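Local coordinates for protein carbon monoxide dehydrogenase (Thermococcus sp. AM4, PDB 6T7J) that probably catalyses the reversible oxidation of carbon monoxide to carbon dioxide, handing the electrons on through iron-sulfur clusters, and is captured here in a nickel-free form, at residues 117-122 with 377-382; 260-265 with 293-298; 283-288 with 388-393; 333-338 with 354-359. All coordinates share one frame; numbering follows the deposited sequence.

Contact 1: 117-122 with 377-382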
loop_
_atom_site.group_PDB
_atom_site.type_symbol
_atom_site.label_atom_id
_atom_site.label_comp_id
_atom_site.label_asym_id
_atom_site.label_seq_id
_atom_site.Cartn_x
_atom_site.Cartn_y
_atom_site.Cartn_z
ATOM N N GLY A 117 -11.639 11.736 28.881
ATOM C CA GLY A 117 -12.610 11.259 29.844
ATOM C C GLY A 117 -13.797 10.538 29.246
ATOM O O GLY A 117 -14.887 10.571 29.826
ATOM N N ARG A 118 -13.618 9.872 28.106
ATOM C CA ARG A 118 -14.719 9.231 27.396
ATOM C C ARG A 118 -14.791 7.726 27.639
ATOM O O ARG A 118 -15.875 7.195 27.903
ATOM C CB ARG A 118 -14.608 9.517 25.893
ATOM C CG ARG A 118 -14.901 10.966 25.523
ATOM C CD ARG A 118 -15.167 11.131 24.032
ATOM N NE ARG A 118 -13.973 11.568 23.313
ATOM C CZ ARG A 118 -13.288 10.805 22.467
ATOM N NH1 ARG A 118 -13.678 9.560 22.225
ATOM N NH2 ARG A 118 -12.211 11.288 21.861
ATOM N N PHE A 119 -13.661 7.024 27.557
ATOM C CA PHE A 119 -13.631 5.572 27.740
ATOM C C PHE A 119 -13.255 5.276 29.189
ATOM O O PHE A 119 -12.111 4.956 29.512
ATOM C CB PHE A 119 -12.653 4.920 26.768
ATOM C CG PHE A 119 -12.930 5.222 25.325
ATOM C CD1 PHE A 119 -14.222 5.190 24.829
ATOM C CD2 PHE A 119 -11.891 5.527 24.460
ATOM C CE1 PHE A 119 -14.473 5.466 23.498
ATOM C CE2 PHE A 119 -12.137 5.802 23.129
ATOM C CZ PHE A 119 -13.430 5.772 22.647
ATOM N N GLN A 120 -14.247 5.372 30.073
ATOM C CA GLN A 120 -13.968 5.172 31.490
ATOM C C GLN A 120 -13.688 3.718 31.845
ATOM O O GLN A 120 -13.383 3.436 33.009
ATOM C CB GLN A 120 -15.126 5.701 32.336
ATOM C CG GLN A 120 -15.601 7.087 31.938
ATOM C CD GLN A 120 -15.384 8.116 33.032
ATOM O OE1 GLN A 120 -16.049 8.089 34.068
ATOM N NE2 GLN A 120 -14.447 9.029 32.805
ATOM N N TYR A 121 -13.781 2.790 30.895
ATOM C CA TYR A 121 -13.333 1.425 31.137
ATOM C C TYR A 121 -11.825 1.271 30.992
ATOM O O TYR A 121 -11.313 0.162 31.168
ATOM C CB TYR A 121 -14.043 0.454 30.190
ATOM C CG TYR A 121 -15.482 0.189 30.561
ATOM C CD1 TYR A 121 -15.815 -0.326 31.807
ATOM C CD2 TYR A 121 -16.509 0.458 29.667
ATOM C CE1 TYR A 121 -17.132 -0.569 32.151
ATOM C CE2 TYR A 121 -17.829 0.219 30.001
ATOM C CZ TYR A 121 -18.135 -0.294 31.244
ATOM O OH TYR A 121 -19.447 -0.534 31.580
ATOM N N TYR A 122 -11.108 2.348 30.684
ATOM C CA TYR A 122 -9.664 2.314 30.523
ATOM C C TYR A 122 -9.033 3.434 31.339
ATOM O O TYR A 122 -9.567 4.547 31.405
ATOM C CB TYR A 122 -9.267 2.435 29.049
ATOM C CG TYR A 122 -9.748 1.282 28.199
ATOM C CD1 TYR A 122 -8.958 0.154 28.020
ATOM C CD2 TYR A 122 -10.991 1.317 27.583
ATOM C CE1 TYR A 122 -9.391 -0.907 27.249
ATOM C CE2 TYR A 122 -11.434 0.260 26.808
ATOM C CZ TYR A 122 -10.629 -0.849 26.645
ATOM O OH TYR A 122 -11.059 -1.906 25.876
ATOM N N ASN A 377 -16.073 -2.242 20.723
ATOM C CA ASN A 377 -15.845 -0.806 20.779
ATOM C C ASN A 377 -15.494 -0.426 22.209
ATOM O O ASN A 377 -15.910 -1.092 23.162
ATOM C CB ASN A 377 -17.063 -0.011 20.288
ATOM C CG ASN A 377 -18.228 -0.073 21.251
ATOM O OD1 ASN A 377 -18.487 -1.107 21.864
ATOM N ND2 ASN A 377 -18.942 1.040 21.389
ATOM N N ALA A 378 -14.722 0.652 22.350
ATOM C CA ALA A 378 -14.148 0.984 23.651
ATOM C C ALA A 378 -15.216 1.400 24.656
ATOM O O ALA A 378 -15.129 1.049 25.839
ATOM C CB ALA A 378 -13.101 2.087 23.492
ATOM N N GLU A 379 -16.236 2.138 24.208
ATOM C CA GLU A 379 -17.169 2.751 25.150
ATOM C C GLU A 379 -18.028 1.720 25.872
ATOM O O GLU A 379 -18.379 1.923 27.040
ATOM C CB GLU A 379 -18.053 3.768 24.432
ATOM C CG GLU A 379 -18.465 4.940 25.312
ATOM C CD GLU A 379 -19.445 5.870 24.628
ATOM O OE1 GLU A 379 -18.998 6.719 23.827
ATOM O OE2 GLU A 379 -20.661 5.754 24.894
ATOM N N LYS A 380 -18.380 0.621 25.209
ATOM C CA LYS A 380 -19.162 -0.454 25.815
ATOM C C LYS A 380 -18.318 -1.714 25.994
ATOM O O LYS A 380 -18.815 -2.835 25.877
ATOM C CB LYS A 380 -20.406 -0.758 24.983
ATOM C CG LYS A 380 -21.385 0.402 24.874
ATOM C CD LYS A 380 -22.086 0.667 26.198
ATOM C CE LYS A 380 -22.923 1.939 26.143
ATOM N NZ LYS A 380 -23.539 2.255 27.465
ATOM N N ALA A 381 -17.032 -1.529 26.306
ATOM C CA ALA A 381 -16.071 -2.629 26.279
ATOM C C ALA A 381 -16.476 -3.758 27.220
ATOM O O ALA A 381 -16.487 -4.933 26.829
ATOM C CB ALA A 381 -14.680 -2.108 26.637
ATOM N N ASP A 382 -16.804 -3.424 28.470
ATOM C CA ASP A 382 -17.102 -4.459 29.453
ATOM C C ASP A 382 -18.363 -5.234 29.086
ATOM O O ASP A 382 -18.430 -6.451 29.295
ATOM C CB ASP A 382 -17.231 -3.839 30.844
ATOM C CG ASP A 382 -15.896 -3.721 31.556
ATOM O OD1 ASP A 382 -14.924 -3.240 30.933
ATOM O OD2 ASP A 382 -15.815 -4.109 32.740
#

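Contact 2: 260-265 with 293-298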
loop_
_atom_site.group_PDB
_atom_site.type_symbol
_atom_site.label_atom_id
_atom_site.label_comp_id
_atom_site.label_asym_id
_atom_site.label_seq_id
_atom_site.Cartn_x
_atom_site.Cartn_y
_atom_site.Cartn_z
ATOM N N ASP A 260 -12.104 -29.627 32.476
ATOM C CA ASP A 260 -13.305 -29.303 33.233
ATOM C C ASP A 260 -13.568 -27.807 33.312
ATOM O O ASP A 260 -14.427 -27.380 34.089
ATOM C CB ASP A 260 -13.214 -29.889 34.641
ATOM C CG ASP A 260 -12.793 -31.343 34.643
ATOM O OD1 ASP A 260 -13.165 -32.079 33.704
ATOM O OD2 ASP A 260 -12.094 -31.749 35.591
ATOM N N TYR A 261 -12.852 -27.004 32.533
ATOM C CA TYR A 261 -13.072 -25.568 32.476
ATOM C C TYR A 261 -13.462 -25.165 31.061
ATOM O O TYR A 261 -12.999 -25.759 30.081
ATOM C CB TYR A 261 -11.819 -24.783 32.888
ATOM C CG TYR A 261 -11.416 -24.918 34.339
ATOM C CD1 TYR A 261 -10.833 -26.088 34.813
ATOM C CD2 TYR A 261 -11.595 -23.866 35.231
ATOM C CE1 TYR A 261 -10.452 -26.211 36.137
ATOM C CE2 TYR A 261 -11.219 -23.981 36.557
ATOM C CZ TYR A 261 -10.647 -25.155 37.004
ATOM O OH TYR A 261 -10.268 -25.277 38.320
ATOM N N VAL A 262 -14.332 -24.156 30.965
ATOM C CA VAL A 262 -14.526 -23.467 29.698
ATOM C C VAL A 262 -13.178 -22.951 29.229
ATOM O O VAL A 262 -12.415 -22.384 30.013
ATOM C CB VAL A 262 -15.537 -22.323 29.857
ATOM C CG1 VAL A 262 -15.723 -21.581 28.536
ATOM C CG2 VAL A 262 -16.864 -22.847 30.384
ATOM N N ASN A 263 -12.854 -23.177 27.961
ATOM C CA ASN A 263 -11.586 -22.725 27.401
ATOM C C ASN A 263 -11.861 -21.614 26.399
ATOM O O ASN A 263 -12.574 -21.828 25.411
ATOM C CB ASN A 263 -10.830 -23.875 26.735
ATOM C CG ASN A 263 -10.248 -24.852 27.740
ATOM O OD1 ASN A 263 -9.610 -24.453 28.714
ATOM N ND2 ASN A 263 -10.465 -26.140 27.503
ATOM N N ILE A 264 -11.304 -20.434 26.652
ATOM C CA ILE A 264 -11.467 -19.286 25.765
ATOM C C ILE A 264 -10.090 -18.863 25.281
ATOM O O ILE A 264 -9.220 -18.524 26.094
ATOM C CB ILE A 264 -12.184 -18.117 26.459
ATOM C CG1 ILE A 264 -13.546 -18.562 26.989
ATOM C CG2 ILE A 264 -12.345 -16.950 25.499
ATOM C CD1 ILE A 264 -14.284 -17.478 27.738
ATOM N N VAL A 265 -9.892 -18.869 23.961
ATOM C CA VAL A 265 -8.626 -18.460 23.362
ATOM C C VAL A 265 -8.752 -17.020 22.892
ATOM O O VAL A 265 -9.774 -16.637 22.311
ATOM C CB VAL A 265 -8.235 -19.392 22.198
ATOM C CG1 VAL A 265 -6.916 -18.951 21.574
ATOM C CG2 VAL A 265 -8.153 -20.838 22.674
ATOM N N TYR A 293 -23.198 -23.695 34.240
ATOM C CA TYR A 293 -23.257 -24.444 32.990
ATOM C C TYR A 293 -22.514 -25.776 33.046
ATOM O O TYR A 293 -22.369 -26.433 32.009
ATOM C CB TYR A 293 -22.731 -23.589 31.835
ATOM C CG TYR A 293 -23.834 -22.812 31.162
ATOM C CD1 TYR A 293 -24.611 -23.392 30.169
ATOM C CD2 TYR A 293 -24.122 -21.511 31.544
ATOM C CE1 TYR A 293 -25.634 -22.690 29.562
ATOM C CE2 TYR A 293 -25.142 -20.801 30.944
ATOM C CZ TYR A 293 -25.895 -21.395 29.956
ATOM O OH TYR A 293 -26.912 -20.689 29.356
ATOM N N GLY A 294 -22.052 -26.192 34.219
ATOM C CA GLY A 294 -21.465 -27.505 34.388
ATOM C C GLY A 294 -19.957 -27.587 34.310
ATOM O O GLY A 294 -19.430 -28.691 34.134
ATOM N N ALA A 295 -19.247 -26.470 34.436
ATOM C CA ALA A 295 -17.793 -26.458 34.393
ATOM C C ALA A 295 -17.236 -26.006 35.737
ATOM O O ALA A 295 -17.945 -25.438 36.570
ATOM C CB ALA A 295 -17.272 -25.542 33.277
ATOM N N LYS A 296 -15.944 -26.270 35.943
ATOM C CA LYS A 296 -15.282 -25.812 37.158
ATOM C C LYS A 296 -15.024 -24.311 37.140
ATOM O O LYS A 296 -14.905 -23.702 38.209
ATOM C CB LYS A 296 -13.966 -26.567 37.355
ATOM C CG LYS A 296 -14.136 -28.067 37.522
ATOM C CD LYS A 296 -12.889 -28.711 38.106
ATOM C CE LYS A 296 -13.081 -30.211 38.281
ATOM N NZ LYS A 296 -12.009 -30.822 39.113
ATOM N N GLY A 297 -14.939 -23.709 35.959
ATOM C CA GLY A 297 -14.667 -22.287 35.855
ATOM C C GLY A 297 -14.388 -21.914 34.413
ATOM O O GLY A 297 -14.795 -22.620 33.488
ATOM N N VAL A 298 -13.687 -20.795 34.235
ATOM C CA VAL A 298 -13.317 -20.304 32.913
ATOM C C VAL A 298 -11.812 -20.094 32.871
ATOM O O VAL A 298 -11.254 -19.372 33.706
ATOM C CB VAL A 298 -14.051 -18.999 32.549
ATOM C CG1 VAL A 298 -13.609 -18.515 31.174
ATOM C CG2 VAL A 298 -15.547 -19.211 32.574
#

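Contact 3: 283-288 with 388-393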
loop_
_atom_site.group_PDB
_atom_site.type_symbol
_atom_site.label_atom_id
_atom_site.label_comp_id
_atom_site.label_asym_id
_atom_site.label_seq_id
_atom_site.Cartn_x
_atom_site.Cartn_y
_atom_site.Cartn_z
ATOM N N SER A 283 -13.031 -12.892 35.993
ATOM C CA SER A 283 -13.864 -12.383 37.069
ATOM C C SER A 283 -14.728 -13.510 37.632
ATOM O O SER A 283 -15.026 -14.498 36.955
ATOM C CB SER A 283 -14.747 -11.237 36.575
ATOM O OG SER A 283 -15.819 -11.726 35.785
ATOM N N GLU A 284 -15.137 -13.351 38.891
ATOM C CA GLU A 284 -15.872 -14.416 39.561
ATOM C C GLU A 284 -17.294 -14.575 39.031
ATOM O O GLU A 284 -17.871 -15.664 39.159
ATOM C CB GLU A 284 -15.885 -14.159 41.068
ATOM C CG GLU A 284 -16.380 -15.325 41.893
ATOM C CD GLU A 284 -17.675 -15.003 42.600
ATOM O OE1 GLU A 284 -17.754 -13.948 43.257
ATOM O OE2 GLU A 284 -18.610 -15.806 42.517
ATOM N N GLU A 285 -17.866 -13.525 38.433
ATOM C CA GLU A 285 -19.192 -13.642 37.834
ATOM C C GLU A 285 -19.211 -14.725 36.763
ATOM O O GLU A 285 -20.072 -15.614 36.770
ATOM C CB GLU A 285 -19.628 -12.297 37.247
ATOM C CG GLU A 285 -20.933 -12.357 36.469
ATOM C CD GLU A 285 -21.250 -11.061 35.746
ATOM O OE1 GLU A 285 -22.389 -10.915 35.249
ATOM O OE2 GLU A 285 -20.363 -10.187 35.672
ATOM N N MET A 286 -18.251 -14.675 35.836
ATOM C CA MET A 286 -18.182 -15.697 34.799
ATOM C C MET A 286 -17.778 -17.050 35.369
ATOM O O MET A 286 -18.169 -18.086 34.823
ATOM C CB MET A 286 -17.210 -15.270 33.699
ATOM C CG MET A 286 -17.474 -13.887 33.129
ATOM S SD MET A 286 -19.222 -13.499 32.944
ATOM C CE MET A 286 -19.708 -14.698 31.719
ATOM N N GLN A 287 -17.012 -17.066 36.463
ATOM C CA GLN A 287 -16.680 -18.333 37.107
ATOM C C GLN A 287 -17.940 -19.044 37.586
ATOM O O GLN A 287 -18.134 -20.239 37.324
ATOM C CB GLN A 287 -15.714 -18.099 38.268
ATOM C CG GLN A 287 -14.401 -17.437 37.874
ATOM C CD GLN A 287 -13.583 -18.273 36.906
ATOM O OE1 GLN A 287 -13.526 -19.497 37.018
ATOM N NE2 GLN A 287 -12.943 -17.610 35.950
ATOM N N LYS A 288 -18.828 -18.322 38.270
ATOM C CA LYS A 288 -20.050 -18.976 38.726
ATOM C C LYS A 288 -21.027 -19.216 37.578
ATOM O O LYS A 288 -21.809 -20.170 37.632
ATOM C CB LYS A 288 -20.711 -18.167 39.840
ATOM C CG LYS A 288 -20.760 -16.690 39.548
ATOM C CD LYS A 288 -20.664 -15.824 40.775
ATOM C CE LYS A 288 -21.757 -16.112 41.766
ATOM N NZ LYS A 288 -22.183 -14.906 42.533
ATOM N N ILE A 388 -19.423 -11.844 25.120
ATOM C CA ILE A 388 -18.573 -12.816 24.436
ATOM C C ILE A 388 -18.251 -13.994 25.354
ATOM O O ILE A 388 -18.382 -15.168 24.966
ATOM C CB ILE A 388 -17.295 -12.123 23.929
ATOM C CG1 ILE A 388 -17.603 -11.266 22.699
ATOM C CG2 ILE A 388 -16.211 -13.139 23.634
ATOM C CD1 ILE A 388 -16.553 -10.214 22.408
ATOM N N VAL A 389 -17.815 -13.697 26.583
ATOM C CA VAL A 389 -17.497 -14.762 27.531
ATOM C C VAL A 389 -18.735 -15.600 27.822
ATOM O O VAL A 389 -18.649 -16.823 27.994
ATOM C CB VAL A 389 -16.892 -14.171 28.819
ATOM C CG1 VAL A 389 -16.590 -15.273 29.816
ATOM C CG2 VAL A 389 -15.628 -13.388 28.503
ATOM N N ARG A 390 -19.908 -14.960 27.862
ATOM C CA ARG A 390 -21.145 -15.700 28.088
ATOM C C ARG A 390 -21.429 -16.655 26.941
ATOM O O ARG A 390 -21.862 -17.788 27.164
ATOM C CB ARG A 390 -22.313 -14.733 28.277
ATOM C CG ARG A 390 -22.462 -14.234 29.698
ATOM C CD ARG A 390 -23.819 -13.613 29.954
ATOM N NE ARG A 390 -23.748 -12.641 31.040
ATOM C CZ ARG A 390 -23.761 -11.324 30.862
ATOM N NH1 ARG A 390 -23.690 -10.510 31.908
ATOM N NH2 ARG A 390 -23.849 -10.820 29.638
ATOM N N ILE A 391 -21.199 -16.211 25.704
ATOM C CA ILE A 391 -21.414 -17.096 24.561
ATOM C C ILE A 391 -20.493 -18.307 24.645
ATOM O O ILE A 391 -20.911 -19.448 24.398
ATOM C CB ILE A 391 -21.230 -16.320 23.245
ATOM C CG1 ILE A 391 -22.341 -15.278 23.100
ATOM C CG2 ILE A 391 -21.235 -17.270 22.058
ATOM C CD1 ILE A 391 -22.157 -14.341 21.944
ATOM N N ALA A 392 -19.232 -18.087 25.025
ATOM C CA ALA A 392 -18.311 -19.214 25.186
ATOM C C ALA A 392 -18.792 -20.178 26.274
ATOM O O ALA A 392 -18.821 -21.406 26.080
ATOM C CB ALA A 392 -16.908 -18.697 25.504
ATOM N N ILE A 393 -19.177 -19.633 27.431
ATOM C CA ILE A 393 -19.616 -20.464 28.549
ATOM C C ILE A 393 -20.865 -21.251 28.175
ATOM O O ILE A 393 -21.032 -22.410 28.573
ATOM C CB ILE A 393 -19.846 -19.589 29.794
ATOM C CG1 ILE A 393 -18.508 -19.113 30.358
ATOM C CG2 ILE A 393 -20.643 -20.341 30.846
ATOM C CD1 ILE A 393 -18.644 -18.011 31.367
#

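Contact 4: 333-338 with 354-359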
loop_
_atom_site.group_PDB
_atom_site.type_symbol
_atom_site.label_atom_id
_atom_site.label_comp_id
_atom_site.label_asym_id
_atom_site.label_seq_id
_atom_site.Cartn_x
_atom_site.Cartn_y
_atom_site.Cartn_z
ATOM N N ALA A 333 -11.397 -28.818 22.613
ATOM C CA ALA A 333 -11.801 -28.249 23.891
ATOM C C ALA A 333 -11.920 -26.730 23.860
ATOM O O ALA A 333 -12.074 -26.115 24.921
ATOM C CB ALA A 333 -10.818 -28.667 24.991
ATOM N N VAL A 334 -11.856 -26.109 22.688
ATOM C CA VAL A 334 -11.946 -24.657 22.579
ATOM C C VAL A 334 -13.409 -24.281 22.375
ATOM O O VAL A 334 -13.991 -24.547 21.320
ATOM C CB VAL A 334 -11.070 -24.116 21.445
ATOM C CG1 VAL A 334 -11.317 -22.629 21.252
ATOM C CG2 VAL A 334 -9.605 -24.371 21.749
ATOM N N GLU A 335 -14.009 -23.660 23.391
ATOM C CA GLU A 335 -15.385 -23.198 23.259
ATOM C C GLU A 335 -15.475 -22.001 22.322
ATOM O O GLU A 335 -16.435 -21.880 21.551
ATOM C CB GLU A 335 -15.951 -22.844 24.631
ATOM C CG GLU A 335 -16.564 -24.016 25.352
ATOM C CD GLU A 335 -15.541 -25.050 25.777
ATOM O OE1 GLU A 335 -14.652 -24.709 26.589
ATOM O OE2 GLU A 335 -15.626 -26.204 25.301
ATOM N N ALA A 336 -14.489 -21.111 22.374
ATOM C CA ALA A 336 -14.499 -19.926 21.531
ATOM C C ALA A 336 -13.078 -19.412 21.360
ATOM O O ALA A 336 -12.276 -19.443 22.303
ATOM C CB ALA A 336 -15.392 -18.829 22.124
ATOM N N ILE A 337 -12.778 -18.948 20.149
ATOM C CA ILE A 337 -11.545 -18.223 19.864
ATOM C C ILE A 337 -11.933 -16.820 19.408
ATOM O O ILE A 337 -12.697 -16.658 18.447
ATOM C CB ILE A 337 -10.669 -18.941 18.822
ATOM C CG1 ILE A 337 -9.429 -18.106 18.495
ATOM C CG2 ILE A 337 -11.459 -19.278 17.559
ATOM C CD1 ILE A 337 -8.274 -18.919 17.941
ATOM N N ILE A 338 -11.419 -15.815 20.111
ATOM C CA ILE A 338 -11.778 -14.416 19.910
ATOM C C ILE A 338 -10.616 -13.741 19.201
ATOM O O ILE A 338 -9.508 -13.670 19.747
ATOM C CB ILE A 338 -12.081 -13.714 21.244
ATOM C CG1 ILE A 338 -12.838 -14.649 22.190
ATOM C CG2 ILE A 338 -12.846 -12.417 21.011
ATOM C CD1 ILE A 338 -14.148 -15.145 21.636
ATOM N N CYS A 354 -15.826 -28.146 12.154
ATOM C CA CYS A 354 -15.877 -29.572 12.444
ATOM C C CYS A 354 -15.952 -29.850 13.940
ATOM O O CYS A 354 -15.885 -31.014 14.349
ATOM C CB CYS A 354 -14.672 -30.282 11.824
ATOM S SG CYS A 354 -14.753 -30.416 10.022
ATOM N N TYR A 355 -16.085 -28.810 14.755
ATOM C CA TYR A 355 -16.301 -28.956 16.189
ATOM C C TYR A 355 -17.469 -28.050 16.573
ATOM O O TYR A 355 -18.274 -27.625 15.734
ATOM C CB TYR A 355 -15.032 -28.616 16.982
ATOM C CG TYR A 355 -13.825 -29.456 16.639
ATOM C CD1 TYR A 355 -13.004 -29.124 15.569
ATOM C CD2 TYR A 355 -13.497 -30.575 17.395
ATOM C CE1 TYR A 355 -11.895 -29.889 15.257
ATOM C CE2 TYR A 355 -12.392 -31.346 17.090
ATOM C CZ TYR A 355 -11.596 -30.999 16.021
ATOM O OH TYR A 355 -10.495 -31.763 15.714
ATOM N N HIS A 356 -17.570 -27.744 17.863
ATOM C CA HIS A 356 -18.504 -26.749 18.367
ATOM C C HIS A 356 -17.899 -25.354 18.424
ATOM O O HIS A 356 -18.637 -24.385 18.636
ATOM C CB HIS A 356 -18.988 -27.142 19.767
ATOM C CG HIS A 356 -17.914 -27.094 20.812
ATOM N ND1 HIS A 356 -16.610 -27.459 20.558
ATOM C CD2 HIS A 356 -17.953 -26.723 22.114
ATOM C CE1 HIS A 356 -15.891 -27.315 21.656
ATOM N NE2 HIS A 356 -16.683 -26.870 22.615
ATOM N N THR A 357 -16.586 -25.240 18.222
ATOM C CA THR A 357 -15.861 -24.000 18.465
ATOM C C THR A 357 -16.445 -22.839 17.672
ATOM O O THR A 357 -16.761 -22.969 16.486
ATOM C CB THR A 357 -14.386 -24.186 18.099
ATOM O OG1 THR A 357 -13.820 -25.223 18.911
ATOM C CG2 THR A 357 -13.609 -22.894 18.305
ATOM N N LYS A 358 -16.582 -21.695 18.339
ATOM C CA LYS A 358 -17.054 -20.467 17.715
ATOM C C LYS A 358 -15.881 -19.517 17.482
ATOM O O LYS A 358 -15.138 -19.192 18.414
ATOM C CB LYS A 358 -18.120 -19.791 18.578
ATOM C CG LYS A 358 -19.414 -20.580 18.683
ATOM C CD LYS A 358 -20.039 -20.435 20.059
ATOM C CE LYS A 358 -21.470 -20.949 20.069
ATOM N NZ LYS A 358 -22.358 -20.145 19.182
ATOM N N VAL A 359 -15.728 -19.086 16.231
ATOM C CA VAL A 359 -14.720 -18.104 15.849
ATOM C C VAL A 359 -15.387 -16.728 15.895
ATOM O O VAL A 359 -16.186 -16.393 15.023
ATOM C CB VAL A 359 -14.156 -18.398 14.451
ATOM C CG1 VAL A 359 -13.287 -17.242 13.961
ATOM C CG2 VAL A 359 -13.373 -19.706 14.455
HETATM O O HOH W 1 -12.252 -27.106 19.831
#

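Contact 1: 117-122 with 377-382
Phe119 and Glu379 bring their CA atoms to 5.2 Å where two type I turns, Phe119 to Tyr122 and Ala378 to Ala381, meet. Ala378 CB sits over the middle of the Phe119 ring, 3.5 Å from its centroid and only 7° off the normal, a textbook CH-pi contact. With CG anti to the carbonyl carbon (chi1 -75°), Tyr121 uses its ring in another way: the Asp382 carboxylate is stacked on it, the two planes 10° apart, with OD1 3.2 Å from Tyr121 CD1, while Asp382 CB lies over the same ring nearer the rim. Glu379 O meets this ring at its edge, 3.5 Å from Tyr121 CE2. An alanine in place of Tyr121 would probably leave the Asp382 carboxylate without the flat surface it lies against and open a gap beside Glu379 O. Tyr122 reaches farther in, its OH 3.7 Å from Ala381 CB. Asp382 OD1 forms a salt bridge with Lys276, which bonds to Tyr121 O, and Tyr122 OH bonds to Ile272 O. The loop leaving helix 81-115, whose Val114 touches Phe119 and Tyr122 and whose Val110 touches Tyr122, is fitted to helix 271-281 and to the start of helix 381-395.

Contact 2: 260-265 with 293-298
The Tyr261 ring carries Lys296 CB over one face, 3.7 Å from the centroid and offset toward the rim, and has Val298 N near its plane at the edge. Gly297, with no side chain, allows the ring close to its backbone, Tyr261 CD2 standing 3.4 Å from Gly297 N. Beyond CG the Lys296 chain runs extended (chi3 179°) beside the Asp260 side chain, both pointing the same way. Their charges pair only at long range, OD2 of Asp260 to NZ of Lys296 being 3.6 Å. The backbones hold more firmly: Lys296 N gives a short, nearly straight bond of 2.6 Å to Asp260 O, lying almost on the line of the carbonyl. Here strands 261-268 and 297-303 run side by side in the six-stranded parallel sheet, a Rossmann-like arrangement in which helices 271-281 and 284-292 make the crossover between them. Val262 N donates to Gly297 O at 3.0 Å, and Val262 pairs with Val298. On the face holding those two valines, Ile264 CD1 packs on Val298 CG1 at 3.7 Å and Val262 CG2 on Ala295 CB at 4.0 Å. Helix 381-395 lies against this face, Ala392 meeting Ile264 and Ile393 meeting Val298.

Contact 3: 283-288 with 388-393
Met286 is the main bridge in a helix-helix contact on one side of the Rossmann-like parallel sheet, where helices 284-292 and 381-395 lie next to each other and run in nearly the same direction. Between the short segments the axes approach to 10.7 Å and diverge by 20°, a separation spanned by side chains and not by close backbones. The first of these helices belongs to the crossover linking strands 261-268 and 297-303, whereas the second follows the last strand of the sheet, 372-373, so the contact joins parts of the chain a hundred residues apart. Beneath it lie Val262 and Ile264 of strand 261-268, which touch Ile393 and Val389, and Ile280 of helix 271-281 adds to the same apolar layer. Gln287, whose side chain sets out away from this interface, accepts at OE1 from Val298 N and so ties helix 284-292 to the sheet.

The partners of Met286 come from little more than one turn of helix 381-395. Its CG rests 3.7 Å from Val389 CG1, and Ile393 CD1 reaches up to Met286 O at 3.5 Å. At the outer margin Glu285 OE1 stands near the plane of the Arg390 guanidinium, at its edge, but its 3.6 Å to NH1 makes this a long salt bridge, the carboxylate and guanidinium planes being 68° apart; the other oxygen, OE2, pairs with Lys386. The Met286 chain is bent, and its last torsion (chi3 -65°) turns the methyl CE in among Val389 CG1, Ile393 CD1 at 3.5 Å and Arg390 CG at 3.4 Å.

Contact 4: 333-338 with 354-359
Thr357 OG1 is held by two partners: it donates to Val334 O at 2.5 Å, in the plane of that carbonyl, and accepts from a water at 2.6 Å. The same water receives Val334 N, so the hydroxyl and the water together tie down both backbone polar groups of Val334. With OG1 anti to the carbonyl carbon (chi1 -61°), the methyl CG2 of Thr357 is anti to the backbone N and lies 3.7 Å from Val334 CG1. Next along, Lys358 N bonds to Glu335 O at 3.2 Å, the donor standing 40° above the carbonyl plane, and Ile337 N bonds to Lys358 O at 2.9 Å. These bonds join parallel strands 336-339 and 358-361, which helix 347-352 connects in a beta-alpha-beta crossover. Ile337 and Val359 project from one face of the sheet side by side, their CG2 methyls 3.7 Å apart.

Just ahead of the paired strands, His356 NE2 gives an almost straight bond of 3.0 Å to Glu335 OE2. OE2 lies in the imidazole plane, while the donor meets the carboxylate on its anti side, 25° out of that group's plane. The other oxygen, Glu335 OE1, accepts from Asn263 N and forms a salt bridge with Arg399. An alanine in place of His356 would probably cost Glu335 OE2 this donor and allow the carboxylate to turn about its remaining bonds. On the face with Ala336, Ala392 of helix 381-395 packs against the sheet.

In the fold
Contacts 2, 3 and 4 form one patch, each touching the others: centres lie 8 Å apart for contacts 2 and 3, 12 Å for 2 and 4. Contacts 2 and 4 share one parallel sheet through neighbouring strands 261-268 and 336-339, and helix 381-395 in contact 3 packs over both. Contact 1, about 20 Å from contact 3 between centres, uses the beginning of that helix. Along the chain, contact 2 closes before contact 4 opens, both inside the loop closed by contact 1; contact 3 crosses contacts 1 and 2. Helix 381-395 thus joins a loop and a sheet preceding it in sequence, and the side chain of Ile337 lies about 12 Å from the broken iron-sulfur cluster.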